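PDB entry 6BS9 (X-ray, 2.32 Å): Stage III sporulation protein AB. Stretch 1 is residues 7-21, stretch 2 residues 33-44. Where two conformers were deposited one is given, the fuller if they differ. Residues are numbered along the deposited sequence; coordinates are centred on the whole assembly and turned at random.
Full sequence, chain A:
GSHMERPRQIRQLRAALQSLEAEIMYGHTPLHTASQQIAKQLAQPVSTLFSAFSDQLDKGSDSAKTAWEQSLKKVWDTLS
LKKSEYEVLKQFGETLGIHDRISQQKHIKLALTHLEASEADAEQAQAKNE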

ATOM      1  N   PRO A   7      -2.479   7.566  11.476  1.00 38.47           N
ATOM      2  CA  PRO A   7      -1.023   7.573  11.369  1.00 37.53           C
ATOM      3  C   PRO A   7      -0.386   6.224  11.465  1.00 37.93           C
ATOM      4  O   PRO A   7       0.564   5.958  10.725  1.00 36.63           O
ATOM      5  CB  PRO A   7      -0.572   8.420  12.594  1.00 39.39           C
ATOM      6  CG  PRO A   7      -1.799   9.123  13.033  1.00 38.95           C
ATOM      7  CD  PRO A   7      -2.931   8.247  12.700  1.00 38.47           C
ATOM      8  N   ARG A   8      -0.892   5.392  12.391  1.00 38.25           N
ATOM      9  CA  ARG A   8      -0.412   4.046  12.571  1.00 41.18           C
ATOM     10  C   ARG A   8      -0.611   3.211  11.279  1.00 37.46           C
ATOM     11  O   ARG A   8       0.278   2.432  10.897  1.00 33.50           O
ATOM     12  CB  ARG A   8      -1.070   3.414  13.797  1.00 48.07           C
ATOM     13  CG  ARG A   8      -0.615   1.992  14.169  1.00 60.69           C
ATOM     14  CD  ARG A   8      -1.361   1.365  15.411  1.00 70.66           C
ATOM     15  NE  ARG A   8      -0.505   0.442  16.177  1.00 81.49           N
ATOM     16  CZ  ARG A   8      -0.465  -0.903  16.080  1.00 86.54           C
ATOM     17  NH1 ARG A   8       0.394  -1.574  16.860  1.00 84.24           N
ATOM     18  NH2 ARG A   8      -1.250  -1.597  15.236  1.00 86.15           N
ATOM     19  N   GLN A   9      -1.731   3.383  10.606  1.00 33.33           N
ATOM     20  CA  GLN A   9      -1.993   2.586   9.430  1.00 34.71           C
ATOM     21  C   GLN A   9      -1.158   3.084   8.240  1.00 34.95           C
ATOM     22  O   GLN A   9      -0.653   2.278   7.445  1.00 32.87           O
ATOM     23  CB  GLN A   9      -3.486   2.553   9.111  1.00 36.89           C
ATOM     24  CG  GLN A   9      -4.300   1.690  10.084  1.00 37.05           C
ATOM     25  CD  GLN A   9      -5.802   1.585   9.741  1.00 37.05           C
ATOM     26  OE1 GLN A   9      -6.290   2.043   8.692  1.00 34.41           O
ATOM     27  NE2 GLN A   9      -6.537   1.006  10.677  1.00 38.80           N
ATOM     28  N   ILE A  10      -0.917   4.398   8.181  1.00 31.84           N
ATOM     29  CA  ILE A  10      -0.016   4.928   7.159  1.00 30.95           C
ATOM     30  C   ILE A  10       1.378   4.409   7.359  1.00 30.15           C
ATOM     31  O   ILE A  10       2.033   3.989   6.442  1.00 29.95           O
ATOM     32  CB  ILE A  10      -0.048   6.464   7.168  1.00 31.45           C
ATOM     33  CG1 ILE A  10      -1.443   6.905   6.724  1.00 33.05           C
ATOM     34  CG2 ILE A  10       0.972   7.022   6.195  1.00 30.50           C
ATOM     35  CD1 ILE A  10      -1.710   8.357   7.009  1.00 35.58           C
ATOM     36  N   ARG A  11       1.801   4.333   8.599  1.00 32.20           N
ATOM     37  CA  ARG A  11       3.138   3.861   8.915  1.00 34.50           C
ATOM     38  C   ARG A  11       3.331   2.440   8.469  1.00 33.81           C
ATOM     39  O   ARG A  11       4.361   2.089   7.877  1.00 35.74           O
ATOM     40  CB  ARG A  11       3.377   4.009  10.424  1.00 35.72           C
ATOM     41  CG  ARG A  11       4.794   3.888  10.869  1.00 37.56           C
ATOM     42  CD  ARG A  11       4.888   4.193  12.357  1.00 41.57           C
ATOM     43  NE  ARG A  11       4.100   3.270  13.172  1.00 43.85           N
ATOM     44  CZ  ARG A  11       3.247   3.742  14.074  1.00 44.93           C
ATOM     45  NH1 ARG A  11       2.573   2.875  14.786  1.00 42.32           N
ATOM     46  NH2 ARG A  11       3.079   5.099  14.263  1.00 42.39           N
ATOM     47  N   GLN A  12       2.335   1.614   8.765  1.00 35.67           N
ATOM     48  CA  GLN A  12       2.305   0.211   8.291  1.00 35.83           C
ATOM     49  C   GLN A  12       2.334   0.082   6.775  1.00 35.12           C
ATOM     50  O   GLN A  12       3.007  -0.788   6.258  1.00 34.10           O
ATOM     51  CB  GLN A  12       1.003  -0.471   8.785  1.00 38.27           C
ATOM     52  CG  GLN A  12       0.979  -0.791  10.273  1.00 40.83           C
ATOM     53  CD  GLN A  12      -0.389  -1.288  10.715  1.00 44.32           C
ATOM     54  OE1 GLN A  12      -1.435  -0.881  10.225  1.00 41.40           O
ATOM     55  NE2 GLN A  12      -0.375  -2.195  11.634  1.00 51.37           N
ATOM     56  N   LEU A  13       1.561   0.953   6.069  1.00 34.27           N
ATOM     57  CA  LEU A  13       1.557   0.956   4.613  1.00 32.11           C
ATOM     58  C   LEU A  13       2.932   1.328   4.039  1.00 32.11           C
ATOM     59  O   LEU A  13       3.405   0.686   3.108  1.00 30.88           O
ATOM     60  CB  LEU A  13       0.486   1.884   4.100  1.00 32.63           C
ATOM     61  CG  LEU A  13      -0.928   1.321   4.211  1.00 31.45           C
ATOM     62  CD1 LEU A  13      -1.910   2.429   4.063  1.00 31.74           C
ATOM     63  CD2 LEU A  13      -1.188   0.257   3.175  1.00 31.71           C
ATOM     64  N   ARG A  14       3.588   2.314   4.634  0.50 31.57           N
ATOM     65  CA  ARG A  14       4.942   2.710   4.229  0.50 30.19           C
ATOM     66  C   ARG A  14       5.923   1.546   4.401  0.50 31.80           C
ATOM     67  O   ARG A  14       6.787   1.347   3.557  0.50 34.56           O
ATOM     68  CB  ARG A  14       5.340   3.883   5.136  0.50 29.82           C
ATOM     69  CG  ARG A  14       6.566   4.759   4.820  0.50 29.49           C
ATOM     70  CD  ARG A  14       6.653   5.525   3.497  0.50 29.31           C
ATOM     71  NE  ARG A  14       8.049   5.878   3.308  0.50 29.99           N
ATOM     72  CZ  ARG A  14       9.019   5.000   3.099  0.50 30.80           C
ATOM     73  NH1 ARG A  14       8.749   3.697   2.945  0.50 29.74           N
ATOM     74  NH2 ARG A  14      10.259   5.451   3.029  0.50 30.81           N
ATOM     75  N   ALA A  15       5.799   0.773   5.483  1.00 31.03           N
ATOM     76  CA  ALA A  15       6.638  -0.380   5.701  1.00 32.31           C
ATOM     77  C   ALA A  15       6.419  -1.433   4.611  1.00 32.83           C
ATOM     78  O   ALA A  15       7.350  -1.960   4.033  1.00 32.68           O
ATOM     79  CB  ALA A  15       6.373  -0.982   7.095  1.00 34.43           C
ATOM     80  N   ALA A  16       5.164  -1.792   4.413  1.00 31.13           N
ATOM     81  CA  ALA A  16       4.806  -2.830   3.514  1.00 30.06           C
ATOM     82  C   ALA A  16       5.164  -2.445   2.078  1.00 31.62           C
ATOM     83  O   ALA A  16       5.749  -3.269   1.354  1.00 29.85           O
ATOM     84  CB  ALA A  16       3.304  -3.059   3.618  1.00 32.25           C
ATOM     85  N   LEU A  17       4.804  -1.219   1.654  1.00 30.15           N
ATOM     86  CA  LEU A  17       5.180  -0.780   0.303  1.00 31.11           C
ATOM     87  C   LEU A  17       6.684  -0.627   0.052  1.00 29.21           C
ATOM     88  O   LEU A  17       7.187  -0.912  -1.040  1.00 27.41           O
ATOM     89  CB  LEU A  17       4.457   0.515  -0.059  1.00 33.73           C
ATOM     90  CG  LEU A  17       2.905   0.390   0.001  1.00 36.28           C
ATOM     91  CD1 LEU A  17       2.248   1.656  -0.530  1.00 36.54           C
ATOM     92  CD2 LEU A  17       2.373  -0.817  -0.723  1.00 36.59           C
ATOM     93  N   GLN A  18       7.426  -0.268   1.068  1.00 29.90           N
ATOM     94  CA  GLN A  18       8.877  -0.294   0.914  1.00 33.06           C
ATOM     95  C   GLN A  18       9.367  -1.715   0.614  1.00 33.50           C
ATOM     96  O   GLN A  18      10.216  -1.930  -0.253  1.00 36.08           O
ATOM     97  CB  GLN A  18       9.511   0.236   2.139  1.00 35.43           C
ATOM     98  CG  GLN A  18      11.002   0.254   2.120  1.00 38.83           C
ATOM     99  CD  GLN A  18      11.497   0.793   3.432  1.00 39.03           C
ATOM    100  OE1 GLN A  18      11.761   1.971   3.563  1.00 39.16           O
ATOM    101  NE2 GLN A  18      11.579  -0.080   4.432  1.00 41.91           N
ATOM    102  N   SER A  19       8.784  -2.702   1.270  1.00 32.58           N
ATOM    103  CA  SER A  19       9.177  -4.113   1.003  1.00 32.05           C
ATOM    104  C   SER A  19       8.752  -4.603  -0.330  1.00 30.54           C
ATOM    105  O   SER A  19       9.504  -5.243  -1.034  1.00 30.47           O
ATOM    106  CB  SER A  19       8.645  -4.977   2.090  1.00 31.52           C
ATOM    107  OG  SER A  19       9.278  -4.595   3.304  1.00 32.59           O
ATOM    108  N   LEU A  20       7.589  -4.173  -0.765  1.00 31.88           N
ATOM    109  CA  LEU A  20       7.180  -4.563  -2.100  1.00 34.41           C
ATOM    110  C   LEU A  20       7.996  -3.876  -3.177  1.00 36.36           C
ATOM    111  O   LEU A  20       8.308  -4.516  -4.184  1.00 39.28           O
ATOM    112  CB  LEU A  20       5.728  -4.252  -2.381  1.00 37.29           C
ATOM    113  CG  LEU A  20       4.655  -5.041  -1.675  1.00 37.40           C
ATOM    114  CD1 LEU A  20       3.295  -4.670  -2.200  1.00 38.52           C
ATOM    115  CD2 LEU A  20       4.845  -6.554  -1.717  1.00 38.55           C
ATOM    116  N   GLU A  21       8.285  -2.578  -3.007  1.00 36.78           N
ATOM    117  CA  GLU A  21       9.185  -1.880  -3.928  1.00 38.03           C
ATOM    118  C   GLU A  21      10.459  -2.655  -4.130  1.00 36.75           C
ATOM    119  O   GLU A  21      10.907  -2.856  -5.260  1.00 41.25           O
ATOM    120  CB  GLU A  21       9.564  -0.470  -3.401  1.00 41.72           C
ATOM    121  CG  GLU A  21      10.430   0.340  -4.379  1.00 45.51           C
ATOM    122  CD  GLU A  21      11.016   1.656  -3.811  1.00 50.57           C
ATOM    123  OE1 GLU A  21      10.963   1.826  -2.545  1.00 52.19           O
ATOM    124  OE2 GLU A  21      11.384   2.586  -4.657  1.00 48.61           O
ATOM    125  N   THR A  33       3.812 -14.101  -3.482  1.00 36.38           N
ATOM    126  CA  THR A  33       4.456 -14.584  -2.291  1.00 35.57           C
ATOM    127  C   THR A  33       4.952 -13.420  -1.403  1.00 34.90           C
ATOM    128  O   THR A  33       4.758 -13.421  -0.211  1.00 37.01           O
ATOM    129  CB  THR A  33       5.598 -15.498  -2.691  1.00 40.13           C
ATOM    130  OG1 THR A  33       5.072 -16.545  -3.544  1.00 40.86           O
ATOM    131  CG2 THR A  33       6.290 -16.120  -1.487  1.00 39.13           C
ATOM    132  N   ALA A  34       5.570 -12.400  -1.974  1.00 34.35           N
ATOM    133  CA  ALA A  34       6.042 -11.260  -1.195  1.00 32.16           C
ATOM    134  C   ALA A  34       4.863 -10.614  -0.434  1.00 32.72           C
ATOM    135  O   ALA A  34       4.937 -10.315   0.757  1.00 33.96           O
ATOM    136  CB  ALA A  34       6.678 -10.252  -2.107  1.00 32.27           C
ATOM    137  N   SER A  35       3.744 -10.437  -1.110  1.00 31.01           N
ATOM    138  CA  SER A  35       2.600  -9.797  -0.494  1.00 30.32           C
ATOM    139  C   SER A  35       2.031 -10.690   0.625  1.00 31.59           C
ATOM    140  O   SER A  35       1.611 -10.183   1.691  1.00 28.85           O
ATOM    141  CB  SER A  35       1.522  -9.521  -1.558  1.00 30.09           C
ATOM    142  OG  SER A  35       0.561  -8.641  -1.065  1.00 28.28           O
ATOM    143  N   GLN A  36       1.999 -11.990   0.397  1.00 32.67           N
ATOM    144  CA  GLN A  36       1.484 -12.891   1.419  1.00 35.62           C
ATOM    145  C   GLN A  36       2.410 -12.860   2.648  1.00 36.11           C
ATOM    146  O   GLN A  36       1.919 -12.840   3.772  1.00 35.67           O
ATOM    147  CB  GLN A  36       1.310 -14.333   0.891  1.00 40.90           C
ATOM    148  CG  GLN A  36       0.533 -15.300   1.870  1.00 45.84           C
ATOM    149  CD  GLN A  36      -0.935 -14.843   2.266  1.00 52.61           C
ATOM    150  OE1 GLN A  36      -1.264 -14.774   3.448  1.00 59.75           O
ATOM    151  NE2 GLN A  36      -1.795 -14.518   1.271  1.00 52.82           N
ATOM    152  N   GLN A  37       3.732 -12.806   2.448  1.00 36.64           N
ATOM    153  CA  GLN A  37       4.684 -12.748   3.570  1.00 37.24           C
ATOM    154  C   GLN A  37       4.495 -11.488   4.410  1.00 34.61           C
ATOM    155  O   GLN A  37       4.535 -11.526   5.633  1.00 34.96           O
ATOM    156  CB  GLN A  37       6.146 -12.777   3.099  1.00 39.47           C
ATOM    157  CG  GLN A  37       6.639 -14.060   2.449  1.00 41.93           C
ATOM    158  CD  GLN A  37       8.016 -13.878   1.751  1.00 45.00           C
ATOM    159  OE1 GLN A  37       8.530 -12.748   1.493  1.00 45.73           O
ATOM    160  NE2 GLN A  37       8.616 -14.990   1.450  1.00 47.73           N
ATOM    161  N   ILE A  38       4.185 -10.394   3.752  1.00 32.20           N
ATOM    162  CA  ILE A  38       3.856  -9.185   4.461  1.00 32.34           C
ATOM    163  C   ILE A  38       2.559  -9.309   5.169  1.00 31.64           C
ATOM    164  O   ILE A  38       2.454  -8.934   6.350  1.00 32.57           O
ATOM    165  CB  ILE A  38       3.854  -7.968   3.499  1.00 34.04           C
ATOM    166  CG1 ILE A  38       5.288  -7.704   3.091  1.00 36.83           C
ATOM    167  CG2 ILE A  38       3.284  -6.722   4.139  1.00 33.08           C
ATOM    168  CD1 ILE A  38       5.397  -7.055   1.726  1.00 40.67           C
ATOM    169  N   ALA A  39       1.532  -9.805   4.489  1.00 30.82           N
ATOM    170  CA  ALA A  39       0.229  -9.997   5.155  1.00 32.10           C
ATOM    171  C   ALA A  39       0.360 -10.792   6.511  1.00 34.35           C
ATOM    172  O   ALA A  39      -0.235 -10.418   7.490  1.00 34.78           O
ATOM    173  CB  ALA A  39      -0.725 -10.703   4.257  1.00 31.96           C
ATOM    174  N   LYS A  40       1.198 -11.824   6.547  1.00 37.21           N
ATOM    175  CA  LYS A  40       1.353 -12.668   7.744  1.00 39.84           C
ATOM    176  C   LYS A  40       1.915 -11.899   8.930  1.00 40.45           C
ATOM    177  O   LYS A  40       1.637 -12.221  10.043  1.00 38.87           O
ATOM    178  CB  LYS A  40       2.237 -13.891   7.459  1.00 43.69           C
ATOM    179  CG  LYS A  40       1.563 -14.960   6.620  1.00 45.73           C
ATOM    180  CD  LYS A  40       2.525 -16.068   6.354  1.00 51.69           C
ATOM    181  CE  LYS A  40       1.881 -17.139   5.479  1.00 58.77           C
ATOM    182  NZ  LYS A  40       2.744 -18.375   5.424  1.00 65.42           N
ATOM    183  N   GLN A  41       2.629 -10.817   8.667  1.00 42.43           N
ATOM    184  CA  GLN A  41       3.267 -10.047   9.714  1.00 40.49           C
ATOM    185  C   GLN A  41       2.440  -8.842  10.227  1.00 40.02           C
ATOM    186  O   GLN A  41       2.226  -8.633  11.464  1.00 39.04           O
ATOM    187  CB  GLN A  41       4.671  -9.720   9.246  1.00 40.64           C
ATOM    188  CG  GLN A  41       5.549 -10.961   9.265  1.00 43.27           C
ATOM    189  CD  GLN A  41       6.916 -10.677   8.642  1.00 44.82           C
ATOM    190  OE1 GLN A  41       7.909 -10.338   9.341  1.00 44.65           O
ATOM    191  NE2 GLN A  41       6.968 -10.773   7.320  1.00 45.52           N
ATOM    192  N   LEU A  42       1.875  -8.114   9.303  1.00 39.04           N
ATOM    193  CA  LEU A  42       1.051  -6.964   9.670  1.00 37.31           C
ATOM    194  C   LEU A  42      -0.260  -7.299  10.382  1.00 35.22           C
ATOM    195  O   LEU A  42      -0.909  -8.317  10.149  1.00 32.75           O
ATOM    196  CB  LEU A  42       0.611  -6.248   8.449  1.00 39.96           C
ATOM    197  CG  LEU A  42       1.650  -5.624   7.586  1.00 41.11           C
ATOM    198  CD1 LEU A  42       1.023  -5.319   6.234  1.00 45.16           C
ATOM    199  CD2 LEU A  42       2.098  -4.350   8.263  1.00 42.55           C
ATOM    200  N   ALA A  43      -0.611  -6.413  11.286  1.00 34.60           N
ATOM    201  CA  ALA A  43      -1.837  -6.465  12.004  1.00 34.96           C
ATOM    202  C   ALA A  43      -2.972  -6.068  11.082  1.00 33.56           C
ATOM    203  O   ALA A  43      -2.778  -5.385  10.114  1.00 30.13           O
ATOM    204  CB  ALA A  43      -1.784  -5.488  13.208  1.00 34.84           C
ATOM    205  N   GLN A  44      -4.163  -6.492  11.470  1.00 34.65           N
ATOM    206  CA  GLN A  44      -5.390  -6.093  10.797  1.00 36.13           C
ATOM    207  C   GLN A  44      -5.732  -4.690  11.208  1.00 33.30           C
ATOM    208  O   GLN A  44      -5.374  -4.308  12.284  1.00 31.20           O
ATOM    209  CB  GLN A  44      -6.533  -6.984  11.207  1.00 40.00           C
ATOM    210  CG  GLN A  44      -6.289  -8.440  10.864  1.00 41.91           C
ATOM    211  CD  GLN A  44      -6.650  -8.732   9.475  1.00 48.00           C
ATOM    212  OE1 GLN A  44      -6.616  -7.867   8.534  1.00 46.18           O
ATOM    213  NE2 GLN A  44      -7.122  -9.962   9.316  1.00 52.59           N
TER
HETATM  214  O   HOH W   1      -3.544  -2.503  10.555  1.00 33.18           O

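Stretch 1 is helical throughout, and stretch 2 is a helix that gives way to an extended chain. The two helices run nearly antiparallel, at 154°, with axes 10.1 Å apart at closest approach. The register pairs Leu-20 with Ala-34, Ala-16 with Ile-38 and Gln-12 with Leu-42. No direct hydrogen bond crosses between the stretches. Most of the closest contacts are between carbon atoms.

Thr-33 lies out of reach. Ala-34 points toward stretch 1, and its CB lies 4.1 Å from Leu-20 CD2. The same methyl, Leu-20 CD2, sits 4.1 Å from the backbone N of Ser-35. Gln-36 and Gln-37 are out of reach of stretch 1.

Ile-38 is central. Its CD1 packs 3.5 Å from Leu-20 CD2, and its CG2 lies 3.7 Å from Ala-16 CB. Ala-16 has only a methyl here, and the CA atoms of Ala-16 and Ile-38 are 6.5 Å apart, the closest of the three register pairs. Ile-38 CD1 also meets Ser-19 CB at 3.9 Å.

Ala-39, Lys-40 and Gln-41 make no contact with stretch 1. Leu-42 resumes it: CD1 is 4.1 Å from Ala-16 CB, and CD2 is 4.1 Å from Gln-12 CB.

Ala-43 CB approaches Gln-12 NE2 at 3.9 Å. A methyl has no polar group to offer the amide, so this is van der Waals contact. Water 1 bridges the stretches here. The O of water 1 lies 2.7 Å from Gln-12 OE1 and 3.0 Å from Ala-43 O, and it donates to both.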